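Periplasmic binding protein (PDB 4RY8) binds 5-methylthioribose between its two lobes and probably serves as the solute-binding component of a sugar transporter. Local coordinates at residues R260-E273 with N313-E325. Residues are numbered along the deposited sequence; the frame is centred on the assembly and turned at random.
Sequences RLAVRAAAALVGGE and NLVWPEWLKALTE
R264 lays its guanidinium flat on one face of the W316 indole, centres 3.9 Å apart and planes at 11°. R264 CD sits over the six-membered ring of W316, 3.5 Å from its centroid, in a CH-pi contact. The bend at chi3 (-52°) turns the head group so that NE and NH2 both face the backbone of L314. R264 NE (3.1 Å) and R264 NH2 (2.8 Å) both grip L314 O, side-on, and this O lies in the guanidinium plane. A weak bond from NE to V315 O adds to this. Stack and bonds together fix the rotation of the head group. The L320 side chain crosses that of R264 at about a right angle, with CD2 against CD. V315 points at the helix and rests CG1 on A268 CB, 3.7 Å away, while L261 meets L314 methyl to methyl. At the far end, W319 NE1 donates to E273 OE2 at 2.7 Å. OE2 lies in the W319 ring plane; the N-H meets it on the anti side, 23° out of the carboxylate plane. The same indole passes G271 CA, beside the Schellman turn that ends helix 255-270. Residues 313-325 thus pack on this helix, which lies against the parallel sheet of one lobe; that helix-on-sheet layering is characteristic of the two-lobed periplasmic binding protein fold.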
# COMPACT_ATOMS: atom_id res chain seq x y z
N ARG C 260 -14.11 -17.14 9.17
CA ARG C 260 -15.03 -17.74 8.23
C ARG C 260 -14.34 -18.08 6.92
O ARG C 260 -14.42 -19.21 6.46
CB ARG C 260 -16.26 -16.84 8.00
CG ARG C 260 -17.18 -16.78 9.21
CD ARG C 260 -18.26 -15.73 9.08
NE ARG C 260 -19.16 -16.04 7.99
CZ ARG C 260 -20.17 -16.90 8.05
NH1 ARG C 260 -20.45 -17.57 9.17
NH2 ARG C 260 -20.94 -17.08 6.97
N LEU C 261 -13.63 -17.12 6.34
CA LEU C 261 -12.91 -17.34 5.09
C LEU C 261 -11.99 -18.58 5.16
O LEU C 261 -11.91 -19.39 4.22
CB LEU C 261 -12.09 -16.08 4.70
CG LEU C 261 -11.11 -16.27 3.53
CD1 LEU C 261 -11.83 -16.79 2.28
CD2 LEU C 261 -10.37 -14.99 3.20
N ALA C 262 -11.29 -18.72 6.26
CA ALA C 262 -10.32 -19.82 6.37
C ALA C 262 -11.01 -21.16 6.29
O ALA C 262 -10.49 -22.07 5.66
CB ALA C 262 -9.49 -19.70 7.65
N VAL C 263 -12.21 -21.26 6.88
CA VAL C 263 -12.93 -22.52 6.86
C VAL C 263 -13.49 -22.77 5.47
O VAL C 263 -13.41 -23.91 4.97
CB VAL C 263 -14.02 -22.58 7.94
CG1 VAL C 263 -15.01 -23.73 7.72
CG2 VAL C 263 -13.34 -22.68 9.30
N ARG C 264 -14.06 -21.72 4.86
CA ARG C 264 -14.60 -21.78 3.51
C ARG C 264 -13.59 -22.25 2.54
O ARG C 264 -13.93 -23.03 1.67
CB ARG C 264 -15.06 -20.42 2.98
CG ARG C 264 -16.52 -20.17 3.17
CD ARG C 264 -17.08 -19.24 2.10
NE ARG C 264 -16.34 -17.98 1.91
CZ ARG C 264 -16.26 -17.01 2.81
NH1 ARG C 264 -16.80 -17.12 4.02
NH2 ARG C 264 -15.63 -15.90 2.49
N ALA C 265 -12.36 -21.73 2.65
CA ALA C 265 -11.27 -22.11 1.76
C ALA C 265 -10.97 -23.59 1.90
O ALA C 265 -10.80 -24.30 0.91
CB ALA C 265 -10.00 -21.29 2.04
N ALA C 266 -10.83 -24.01 3.16
CA ALA C 266 -10.56 -25.38 3.47
C ALA C 266 -11.64 -26.26 2.85
O ALA C 266 -11.34 -27.24 2.19
CB ALA C 266 -10.54 -25.58 4.96
N ALA C 267 -12.89 -25.87 3.04
CA ALA C 267 -14.00 -26.69 2.56
C ALA C 267 -14.04 -26.71 1.03
O ALA C 267 -14.37 -27.72 0.43
CB ALA C 267 -15.32 -26.18 3.13
N ALA C 268 -13.69 -25.58 0.41
CA ALA C 268 -13.59 -25.51 -1.04
C ALA C 268 -12.56 -26.50 -1.59
O ALA C 268 -12.82 -27.22 -2.55
CB ALA C 268 -13.26 -24.08 -1.49
N LEU C 269 -11.38 -26.55 -0.97
CA LEU C 269 -10.34 -27.49 -1.44
C LEU C 269 -10.83 -28.92 -1.35
O LEU C 269 -10.63 -29.68 -2.28
CB LEU C 269 -9.05 -27.35 -0.63
CG LEU C 269 -8.34 -26.03 -0.79
CD1 LEU C 269 -7.32 -25.86 0.33
CD2 LEU C 269 -7.71 -25.90 -2.18
N VAL C 270 -11.47 -29.28 -0.24
CA VAL C 270 -11.98 -30.65 -0.07
C VAL C 270 -12.99 -30.99 -1.19
O VAL C 270 -12.97 -32.09 -1.72
CB VAL C 270 -12.60 -30.87 1.34
CG1 VAL C 270 -13.37 -32.18 1.41
CG2 VAL C 270 -11.50 -30.84 2.41
N GLY C 271 -13.82 -30.02 -1.55
CA GLY C 271 -14.69 -30.12 -2.73
C GLY C 271 -14.03 -30.18 -4.11
O GLY C 271 -14.72 -30.27 -5.12
N GLY C 272 -12.70 -30.12 -4.18
CA GLY C 272 -11.97 -30.24 -5.45
C GLY C 272 -11.72 -28.93 -6.18
O GLY C 272 -11.19 -28.93 -7.28
N GLU C 273 -12.11 -27.81 -5.56
CA GLU C 273 -11.93 -26.50 -6.16
C GLU C 273 -10.47 -26.04 -6.11
O GLU C 273 -9.77 -26.24 -5.12
CB GLU C 273 -12.80 -25.47 -5.44
CG GLU C 273 -14.28 -25.70 -5.55
CD GLU C 273 -14.85 -25.36 -6.93
OE1 GLU C 273 -14.22 -24.63 -7.72
OE2 GLU C 273 -15.97 -25.83 -7.21
N ASN C 313 -16.58 -11.26 -0.02
CA ASN C 313 -17.13 -12.20 -0.98
C ASN C 313 -16.10 -13.12 -1.66
O ASN C 313 -16.29 -13.49 -2.82
CB ASN C 313 -17.92 -11.44 -2.05
N LEU C 314 -15.04 -13.51 -0.95
CA LEU C 314 -14.04 -14.44 -1.47
C LEU C 314 -14.44 -15.91 -1.27
O LEU C 314 -14.92 -16.28 -0.22
CB LEU C 314 -12.70 -14.23 -0.75
CG LEU C 314 -11.92 -12.97 -1.07
CD1 LEU C 314 -10.84 -12.76 -0.02
CD2 LEU C 314 -11.32 -13.05 -2.46
N VAL C 315 -14.18 -16.74 -2.28
CA VAL C 315 -14.34 -18.19 -2.20
C VAL C 315 -15.76 -18.64 -1.87
O VAL C 315 -16.01 -19.24 -0.82
CB VAL C 315 -13.35 -18.84 -1.22
CG1 VAL C 315 -13.40 -20.36 -1.34
CG2 VAL C 315 -11.94 -18.36 -1.52
N TRP C 316 -16.68 -18.37 -2.79
CA TRP C 316 -18.05 -18.80 -2.66
C TRP C 316 -18.49 -19.58 -3.92
O TRP C 316 -19.43 -19.16 -4.61
CB TRP C 316 -18.97 -17.58 -2.47
CG TRP C 316 -18.91 -16.93 -1.11
CD1 TRP C 316 -18.26 -15.78 -0.77
CD2 TRP C 316 -19.58 -17.37 0.07
NE1 TRP C 316 -18.45 -15.50 0.56
CE2 TRP C 316 -19.26 -16.46 1.10
CE3 TRP C 316 -20.40 -18.47 0.37
CZ2 TRP C 316 -19.74 -16.60 2.40
CZ3 TRP C 316 -20.88 -18.60 1.65
CH2 TRP C 316 -20.54 -17.68 2.66
N PRO C 317 -17.83 -20.71 -4.22
CA PRO C 317 -18.27 -21.49 -5.38
C PRO C 317 -19.76 -21.79 -5.31
O PRO C 317 -20.34 -21.79 -4.22
CB PRO C 317 -17.44 -22.79 -5.31
CG PRO C 317 -16.60 -22.70 -4.08
CD PRO C 317 -16.61 -21.27 -3.60
N GLU C 318 -20.38 -22.04 -6.44
CA GLU C 318 -21.84 -22.14 -6.47
C GLU C 318 -22.35 -23.18 -5.49
O GLU C 318 -23.29 -22.92 -4.72
CB GLU C 318 -22.33 -22.49 -7.87
CG GLU C 318 -22.09 -21.40 -8.90
CD GLU C 318 -22.61 -20.05 -8.46
OE1 GLU C 318 -21.99 -19.04 -8.83
OE2 GLU C 318 -23.64 -20.01 -7.73
N TRP C 319 -21.74 -24.36 -5.53
CA TRP C 319 -22.16 -25.47 -4.68
C TRP C 319 -22.05 -25.17 -3.18
O TRP C 319 -22.87 -25.62 -2.39
CB TRP C 319 -21.39 -26.75 -5.05
CG TRP C 319 -19.90 -26.69 -4.83
CD1 TRP C 319 -18.94 -26.39 -5.76
CD2 TRP C 319 -19.21 -26.98 -3.62
NE1 TRP C 319 -17.70 -26.45 -5.18
CE2 TRP C 319 -17.83 -26.81 -3.87
CE3 TRP C 319 -19.62 -27.36 -2.34
CZ2 TRP C 319 -16.86 -27.03 -2.90
CZ3 TRP C 319 -18.63 -27.55 -1.36
CH2 TRP C 319 -17.27 -27.37 -1.66
N LEU C 320 -21.05 -24.42 -2.79
CA LEU C 320 -20.85 -24.11 -1.40
C LEU C 320 -21.87 -23.13 -0.85
O LEU C 320 -22.33 -23.30 0.28
CB LEU C 320 -19.44 -23.56 -1.16
CG LEU C 320 -18.99 -23.48 0.30
CD1 LEU C 320 -17.53 -23.89 0.41
CD2 LEU C 320 -19.20 -22.09 0.89
N LYS C 321 -22.20 -22.09 -1.61
CA LYS C 321 -23.18 -21.11 -1.12
C LYS C 321 -24.56 -21.74 -1.18
O LYS C 321 -25.37 -21.50 -0.30
CB LYS C 321 -23.14 -19.78 -1.90
CG LYS C 321 -23.96 -19.78 -3.18
CD LYS C 321 -23.86 -18.46 -3.94
CE LYS C 321 -22.41 -18.12 -4.28
NZ LYS C 321 -22.28 -17.18 -5.42
N ALA C 322 -24.81 -22.56 -2.21
CA ALA C 322 -26.05 -23.33 -2.29
C ALA C 322 -26.20 -24.25 -1.07
O ALA C 322 -27.26 -24.34 -0.48
CB ALA C 322 -26.09 -24.16 -3.57
N LEU C 323 -25.11 -24.91 -0.69
CA LEU C 323 -25.08 -25.76 0.50
C LEU C 323 -25.44 -25.02 1.79
O LEU C 323 -26.23 -25.52 2.58
CB LEU C 323 -23.69 -26.40 0.62
CG LEU C 323 -23.40 -27.27 1.83
CD1 LEU C 323 -24.48 -28.31 2.06
CD2 LEU C 323 -22.05 -27.92 1.61
N THR C 324 -24.87 -23.83 2.00
CA THR C 324 -25.24 -22.99 3.15
C THR C 324 -26.72 -22.54 3.11
O THR C 324 -27.29 -22.20 4.14
CB THR C 324 -24.33 -21.74 3.31
OG1 THR C 324 -24.46 -20.90 2.16
CG2 THR C 324 -22.84 -22.11 3.50
N GLU C 325 -27.34 -22.53 1.92
CA GLU C 325 -28.78 -22.26 1.80
C GLU C 325 -29.57 -23.39 2.45
O GLU C 325 -30.47 -23.15 3.27
CB GLU C 325 -29.24 -22.12 0.34
CG GLU C 325 -28.49 -21.09 -0.49
CD GLU C 325 -28.56 -19.68 0.06
OE1 GLU C 325 -29.60 -19.32 0.66
OE2 GLU C 325 -27.58 -18.92 -0.12